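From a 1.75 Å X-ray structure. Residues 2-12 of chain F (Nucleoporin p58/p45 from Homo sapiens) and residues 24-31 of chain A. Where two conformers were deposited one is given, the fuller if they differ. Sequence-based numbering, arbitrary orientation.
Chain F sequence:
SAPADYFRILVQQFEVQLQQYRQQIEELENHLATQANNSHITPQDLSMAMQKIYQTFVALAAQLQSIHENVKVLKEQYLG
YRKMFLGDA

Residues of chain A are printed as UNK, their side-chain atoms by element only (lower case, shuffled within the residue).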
ATOM      1  N   ALA F   2     -14.671   7.286 -10.944  1.00 10.71           N
ATOM      2  CA  ALA F   2     -15.040   7.893  -9.668  1.00 13.16           C
ATOM      3  C   ALA F   2     -14.070   7.515  -8.547  1.00 10.20           C
ATOM      4  O   ALA F   2     -13.642   8.382  -7.797  1.00 11.59           O
ATOM      5  CB  ALA F   2     -16.476   7.527  -9.290  1.00 17.60           C
ATOM      6  N   PRO F   3     -13.726   6.220  -8.418  1.00 12.28           N
ATOM      7  CA  PRO F   3     -12.751   5.868  -7.375  1.00 12.33           C
ATOM      8  C   PRO F   3     -11.412   6.573  -7.533  1.00  8.22           C
ATOM      9  O   PRO F   3     -10.832   6.995  -6.533  1.00 10.39           O
ATOM     10  CB  PRO F   3     -12.579   4.346  -7.527  1.00 16.58           C
ATOM     11  CG  PRO F   3     -13.344   3.956  -8.750  1.00 26.36           C
ATOM     12  CD  PRO F   3     -14.354   5.022  -9.000  1.00 13.55           C
ATOM     13  N   ALA F   4     -10.921   6.703  -8.760  1.00 11.44           N
ATOM     14  CA  ALA F   4      -9.632   7.354  -8.974  1.00 12.37           C
ATOM     15  C   ALA F   4      -9.704   8.851  -8.663  1.00 12.85           C
ATOM     16  O   ALA F   4      -8.767   9.427  -8.110  1.00 12.63           O
ATOM     17  CB  ALA F   4      -9.147   7.127 -10.387  1.00 15.28           C
ATOM     18  N   ASP F   5     -10.814   9.486  -9.025  1.00 14.01           N
ATOM     19  CA  ASP F   5     -11.002  10.896  -8.713  1.00 11.17           C
ATOM     20  C   ASP F   5     -11.143  11.106  -7.204  1.00 10.31           C
ATOM     21  O   ASP F   5     -10.594  12.050  -6.644  1.00 13.68           O
ATOM     22  CB  ASP F   5     -12.217  11.453  -9.452  1.00 16.76           C
ATOM     23  CG  ASP F   5     -11.915  11.765 -10.914  1.00 43.31           C
ATOM     24  OD1 ASP F   5     -10.745  11.621 -11.329  1.00 29.00           O
ATOM     25  OD2 ASP F   5     -12.842  12.167 -11.646  1.00 37.28           O
ATOM     26  N   TYR F   6     -11.893  10.228  -6.555  1.00 13.45           N
ATOM     27  CA  TYR F   6     -12.101  10.330  -5.121  1.00 14.15           C
ATOM     28  C   TYR F   6     -10.769  10.113  -4.380  1.00 16.74           C
ATOM     29  O   TYR F   6     -10.474  10.805  -3.412  1.00 12.23           O
ATOM     30  CB  TYR F   6     -13.162   9.316  -4.689  1.00 12.50           C
ATOM     31  CG  TYR F   6     -13.603   9.429  -3.249  1.00 16.38           C
ATOM     32  CD1 TYR F   6     -14.101  10.620  -2.742  1.00 34.41           C
ATOM     33  CD2 TYR F   6     -13.548   8.329  -2.406  1.00 37.67           C
ATOM     34  CE1 TYR F   6     -14.515  10.716  -1.424  1.00 28.79           C
ATOM     35  CE2 TYR F   6     -13.960   8.415  -1.093  1.00 33.47           C
ATOM     36  CZ  TYR F   6     -14.441   9.610  -0.608  1.00 22.16           C
ATOM     37  OH  TYR F   6     -14.852   9.689   0.703  1.00 43.69           O
ATOM     38  N   PHE F   7      -9.943   9.184  -4.862  1.00 13.47           N
ATOM     39  CA  PHE F   7      -8.629   8.953  -4.256  1.00  8.40           C
ATOM     40  C   PHE F   7      -7.795  10.237  -4.303  1.00 12.32           C
ATOM     41  O   PHE F   7      -7.183  10.638  -3.309  1.00 12.68           O
ATOM     42  CB  PHE F   7      -7.908   7.796  -4.976  1.00  9.51           C
ATOM     43  CG  PHE F   7      -6.634   7.343  -4.300  1.00  8.09           C
ATOM     44  CD1 PHE F   7      -5.448   8.036  -4.486  1.00  9.92           C
ATOM     45  CD2 PHE F   7      -6.622   6.212  -3.505  1.00  5.88           C
ATOM     46  CE1 PHE F   7      -4.278   7.625  -3.876  1.00 11.92           C
ATOM     47  CE2 PHE F   7      -5.447   5.787  -2.890  1.00 10.22           C
ATOM     48  CZ  PHE F   7      -4.275   6.499  -3.075  1.00  8.90           C
ATOM     49  N   ARG F   8      -7.786  10.886  -5.464  1.00 10.67           N
ATOM     50  CA  ARG F   8      -7.031  12.109  -5.659  1.00 11.58           C
ATOM     51  C   ARG F   8      -7.515  13.196  -4.697  1.00 12.60           C
ATOM     52  O   ARG F   8      -6.714  13.889  -4.072  1.00 13.25           O
ATOM     53  CB  ARG F   8      -7.172  12.571  -7.115  1.00 17.87           C
ATOM     54  CG  ARG F   8      -6.320  13.769  -7.486  1.00 24.77           C
ATOM     55  CD  ARG F   8      -6.521  14.156  -8.955  1.00 28.05           C
ATOM     56  NE  ARG F   8      -6.181  13.064  -9.871  1.00 32.41           N
ATOM     57  CZ  ARG F   8      -7.056  12.352 -10.582  1.00 36.48           C
ATOM     58  NH1 ARG F   8      -8.361  12.591 -10.517  1.00 33.50           N
ATOM     59  NH2 ARG F   8      -6.619  11.388 -11.374  1.00 34.01           N
ATOM     60  N   ILE F   9      -8.832  13.323  -4.569  1.00 12.48           N
ATOM     61  CA  ILE F   9      -9.430  14.296  -3.660  1.00 16.68           C
ATOM     62  C   ILE F   9      -9.064  14.011  -2.205  1.00 16.28           C
ATOM     63  O   ILE F   9      -8.755  14.929  -1.441  1.00 17.95           O
ATOM     64  CB  ILE F   9     -10.964  14.315  -3.793  1.00 16.42           C
ATOM     65  CG1 ILE F   9     -11.370  14.957  -5.124  1.00 22.51           C
ATOM     66  CG2 ILE F   9     -11.597  15.081  -2.638  1.00 29.01           C
ATOM     67  CD1 ILE F   9     -12.840  14.804  -5.449  1.00 26.17           C
ATOM     68  N   LEU F  10      -9.108  12.742  -1.818  1.00 14.03           N
ATOM     69  CA  LEU F  10      -8.739  12.353  -0.455  1.00 13.55           C
ATOM     70  C   LEU F  10      -7.280  12.682  -0.150  1.00 13.39           C
ATOM     71  O   LEU F  10      -6.960  13.116   0.954  1.00 13.43           O
ATOM     72  CB  LEU F  10      -9.007  10.864  -0.213  1.00 10.05           C
ATOM     73  CG  LEU F  10     -10.477  10.443  -0.133  1.00 17.25           C
ATOM     74  CD1 LEU F  10     -10.596   8.949   0.085  1.00 14.15           C
ATOM     75  CD2 LEU F  10     -11.216  11.199   0.971  1.00 21.68           C
ATOM     76  N   VAL F  11      -6.395  12.485  -1.119  1.00 12.58           N
ATOM     77  CA  VAL F  11      -4.984  12.799  -0.912  1.00 14.15           C
ATOM     78  C   VAL F  11      -4.778  14.304  -0.725  1.00 14.34           C
ATOM     79  O   VAL F  11      -4.005  14.728   0.132  1.00 15.46           O
ATOM     80  CB  VAL F  11      -4.105  12.276  -2.071  1.00 12.18           C
ATOM     81  CG1 VAL F  11      -2.701  12.835  -1.982  1.00 15.48           C
ATOM     82  CG2 VAL F  11      -4.070  10.752  -2.069  1.00 12.22           C
ATOM     83  N   GLN F  12      -5.462  15.112  -1.528  1.00 13.03           N
ATOM     84  CA  GLN F  12      -5.364  16.560  -1.389  1.00 17.40           C
ATOM     85  C   GLN F  12      -5.907  16.989  -0.027  1.00 15.92           C
ATOM     86  O   GLN F  12      -5.309  17.807   0.656  1.00 15.10           O
ATOM     87  CB  GLN F  12      -6.117  17.275  -2.514  1.00 21.55           C
ATOM     88  CG  GLN F  12      -5.765  16.807  -3.930  1.00 36.01           C
ATOM     89  CD  GLN F  12      -4.332  16.309  -4.081  1.00 49.41           C
ATOM     90  OE1 GLN F  12      -3.380  16.972  -3.662  1.00 51.20           O
ATOM     91  NE2 GLN F  12      -4.174  15.135  -4.693  1.00 38.03           N
TER
ATOM     92  N   UNK A  24      -6.054   4.858   6.131  1.00 12.69           N
ATOM     93  CA  UNK A  24      -6.929   3.642   5.951  0.65 12.19           C
ATOM     94  C   UNK A  24      -8.081   3.654   4.800  1.00 15.75           C
ATOM     95  O   UNK A  24      -8.177   2.788   4.049  1.00 13.41           O
ATOM     96  c   UNK A  24      -7.598   3.308   7.283  0.65 12.51           C
ATOM     97  o   UNK A  24      -6.629   2.905   8.235  0.65 21.56           O
ATOM     98  N   UNK A  25      -8.598   4.860   4.615  1.00 11.29           N
ATOM     99  CA  UNK A  25      -9.512   5.125   3.522  1.00 10.85           C
ATOM    100  C   UNK A  25      -8.834   5.000   2.174  1.00 12.64           C
ATOM    101  O   UNK A  25      -9.420   4.547   1.252  1.00 12.27           O
ATOM    102  c   UNK A  25     -11.499   6.586   2.922  1.00 16.72           C
ATOM    103  n   UNK A  25     -13.447   7.184   2.139  1.00 16.36           N
ATOM    104  c   UNK A  25     -12.472   7.569   2.947  1.00 15.54           C
ATOM    105  c   UNK A  25     -10.189   6.480   3.658  1.00 13.31           C
ATOM    106  n   UNK A  25     -11.941   5.649   2.051  1.00 28.00           N
ATOM    107  c   UNK A  25     -13.120   6.018   1.586  1.00 22.02           C
ATOM    108  N   UNK A  26      -7.581   5.394   2.075  1.00  9.83           N
ATOM    109  CA  UNK A  26      -6.851   5.241   0.817  1.00  7.40           C
ATOM    110  C   UNK A  26      -6.679   3.756   0.502  1.00  7.42           C
ATOM    111  O   UNK A  26      -6.809   3.352  -0.550  1.00  9.45           O
ATOM    112  c   UNK A  26      -4.086   7.977   1.036  1.00 13.02           C
ATOM    113  c   UNK A  26      -5.497   7.435   1.005  1.00 11.77           C
ATOM    114  c   UNK A  26      -5.519   5.921   0.815  1.00  9.79           C
ATOM    115  c   UNK A  26      -6.351   8.162  -0.024  1.00  9.37           C
ATOM    116  N   UNK A  27      -6.341   2.998   1.523  1.00  8.93           N
ATOM    117  CA  UNK A  27      -6.150   1.580   1.374  1.00  7.72           C
ATOM    118  C   UNK A  27      -7.419   0.899   0.889  1.00 10.17           C
ATOM    119  O   UNK A  27      -7.384   0.063   0.069  1.00  9.82           O
ATOM    120  c   UNK A  27      -5.614   0.943   2.670  1.00  8.85           C
ATOM    121  c   UNK A  27      -4.205   1.434   2.909  1.00  6.51           C
ATOM    122  c   UNK A  27      -5.656  -0.555   2.590  1.00 12.29           C
ATOM    123  c   UNK A  27      -3.600   1.062   4.219  1.00 12.57           C
ATOM    124  N   UNK A  28      -8.538   1.294   1.460  1.00  8.74           N
ATOM    125  CA  UNK A  28      -9.813   0.746   1.044  1.00 11.67           C
ATOM    126  C   UNK A  28     -10.021   0.878  -0.456  1.00  9.19           C
ATOM    127  O   UNK A  28     -10.518   0.010  -1.064  1.00 13.04           O
ATOM    128  c   UNK A  28     -11.014   1.376   1.776  1.00 11.69           C
ATOM    129  o   UNK A  28     -10.998   1.008   3.084  1.00 21.16           O
ATOM    130  N   UNK A  29      -9.654   2.004  -1.003  1.00  9.46           N
ATOM    131  CA  UNK A  29      -9.865   2.233  -2.429  1.00 10.52           C
ATOM    132  C   UNK A  29      -8.943   1.317  -3.229  1.00 10.33           C
ATOM    133  O   UNK A  29      -9.358   0.741  -4.223  1.00 11.23           O
ATOM    134  c   UNK A  29     -10.535   6.060  -2.421  1.00 12.73           C
ATOM    135  c   UNK A  29      -9.647   3.706  -2.820  1.00 10.62           C
ATOM    136  c   UNK A  29     -10.714   4.583  -2.162  1.00 18.78           C
ATOM    137  c   UNK A  29      -9.699   3.879  -4.354  1.00 12.00           C
ATOM    138  N   UNK A  30      -7.701   1.163  -2.773  1.00 11.95           N
ATOM    139  CA  UNK A  30      -6.755   0.256  -3.422  1.00  9.45           C
ATOM    140  C   UNK A  30      -7.260  -1.189  -3.393  1.00  6.21           C
ATOM    141  O   UNK A  30      -7.128  -1.926  -4.372  1.00  8.92           O
ATOM    142  c   UNK A  30      -4.454  -0.780  -3.270  1.00 11.77           C
ATOM    143  c   UNK A  30      -3.614   2.087  -2.089  1.00 11.23           C
ATOM    144  c   UNK A  30      -5.356   0.344  -2.769  1.00 10.80           C
ATOM    145  c   UNK A  30      -4.721   1.704  -3.063  1.00 11.29           C
ATOM    146  N   UNK A  31      -7.836  -1.604  -2.272  1.00  8.94           N
ATOM    147  CA  UNK A  31      -8.394  -2.952  -2.168  1.00  8.53           C
ATOM    148  C   UNK A  31      -9.523  -3.143  -3.182  1.00  7.75           C
ATOM    149  O   UNK A  31      -9.620  -4.189  -3.822  1.00 10.91           O
ATOM    150  n   UNK A  31      -9.551  -5.166   3.204  1.00 19.51           N
ATOM    151  c   UNK A  31      -8.260  -3.685   1.659  1.00 14.72           C
ATOM    152  c   UNK A  31      -9.138  -4.919   1.794  1.00 17.74           C
ATOM    153  c   UNK A  31      -7.751  -3.517   0.232  1.00 12.06           C
ATOM    154  c   UNK A  31      -8.883  -3.234  -0.746  1.00 10.54           C
TER

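Position 24 has two side-chain atoms, one carbon and one oxygen. That is a serine. Ser A24 does not touch the chain F stretch, and its hydroxyl is hydrogen-bonded elsewhere in the structure.

Position 25 carries one carbon and then a five-membered ring of three carbons and two nitrogens. One ring nitrogen lies 3.2 Å from OH of Tyr F6, at the edge of the tyrosine ring. CD1 of Leu F10 sits over one face of the five-membered ring, 3.8 Å from its centroid. The ring is an imidazole, so this is His A25. Its NE2 and OH of Tyr F6 form a hydrogen bond in which either could be the donor.

Position 26 has four carbons, forked at the second. Its first carbon is 3.7 Å from CE2 of Phe F7. One fork tip covers a face of the Phe F7 ring and also meets Leu F10 and Val F11. A fork at the second carbon means leucine. CD2 of Leu A26 is 3.8 Å from CB of Leu F10 and 4.0 Å from CG2 of Val F11.

Position 27 has four carbons, forked at the first, with one arm two carbons long. This is isoleucine. The CA-to-CB bond of Ile A27 points away from the chain F stretch, and the side chain makes no contact with it.

Position 28 again has one carbon and one oxygen, hence serine. Ser A28 is out of reach of the chain F stretch.

Position 29 has four carbons, forked at the first, with one two-carbon arm. It sits among Pro F3, Tyr F6, Phe F7 and Leu F10. The branching gives isoleucine. CD1 of Ile A29 is 3.8 Å from CD2 of Tyr F6 and also 3.8 Å from CD1 of Leu F10. Its CG2 approaches the edge of the Phe F7 ring.

Position 30 has the same four-carbon pattern and reaches the Phe F7 ring. It is also isoleucine. CG1 of Ile A30 lies 4.2 Å from CE2 of Phe F7.

Position 31 has four carbons in a row ending in nitrogen, which is lysine. Lys A31 stays clear of the chain F stretch.

The two helices run nearly antiparallel, at 163°, with axes 10.3 Å apart at closest approach. Ile A29 acts as a knob in a hole formed by four chain F residues. Beside it, Leu A26 packs on the face of Phe F7. The contact is therefore mainly apolar, and together the stretches bury 425 Å². The His A25 to Tyr F6 pair adds the one hydrogen bond between them.

Chain A (24-31) SHLISIIK
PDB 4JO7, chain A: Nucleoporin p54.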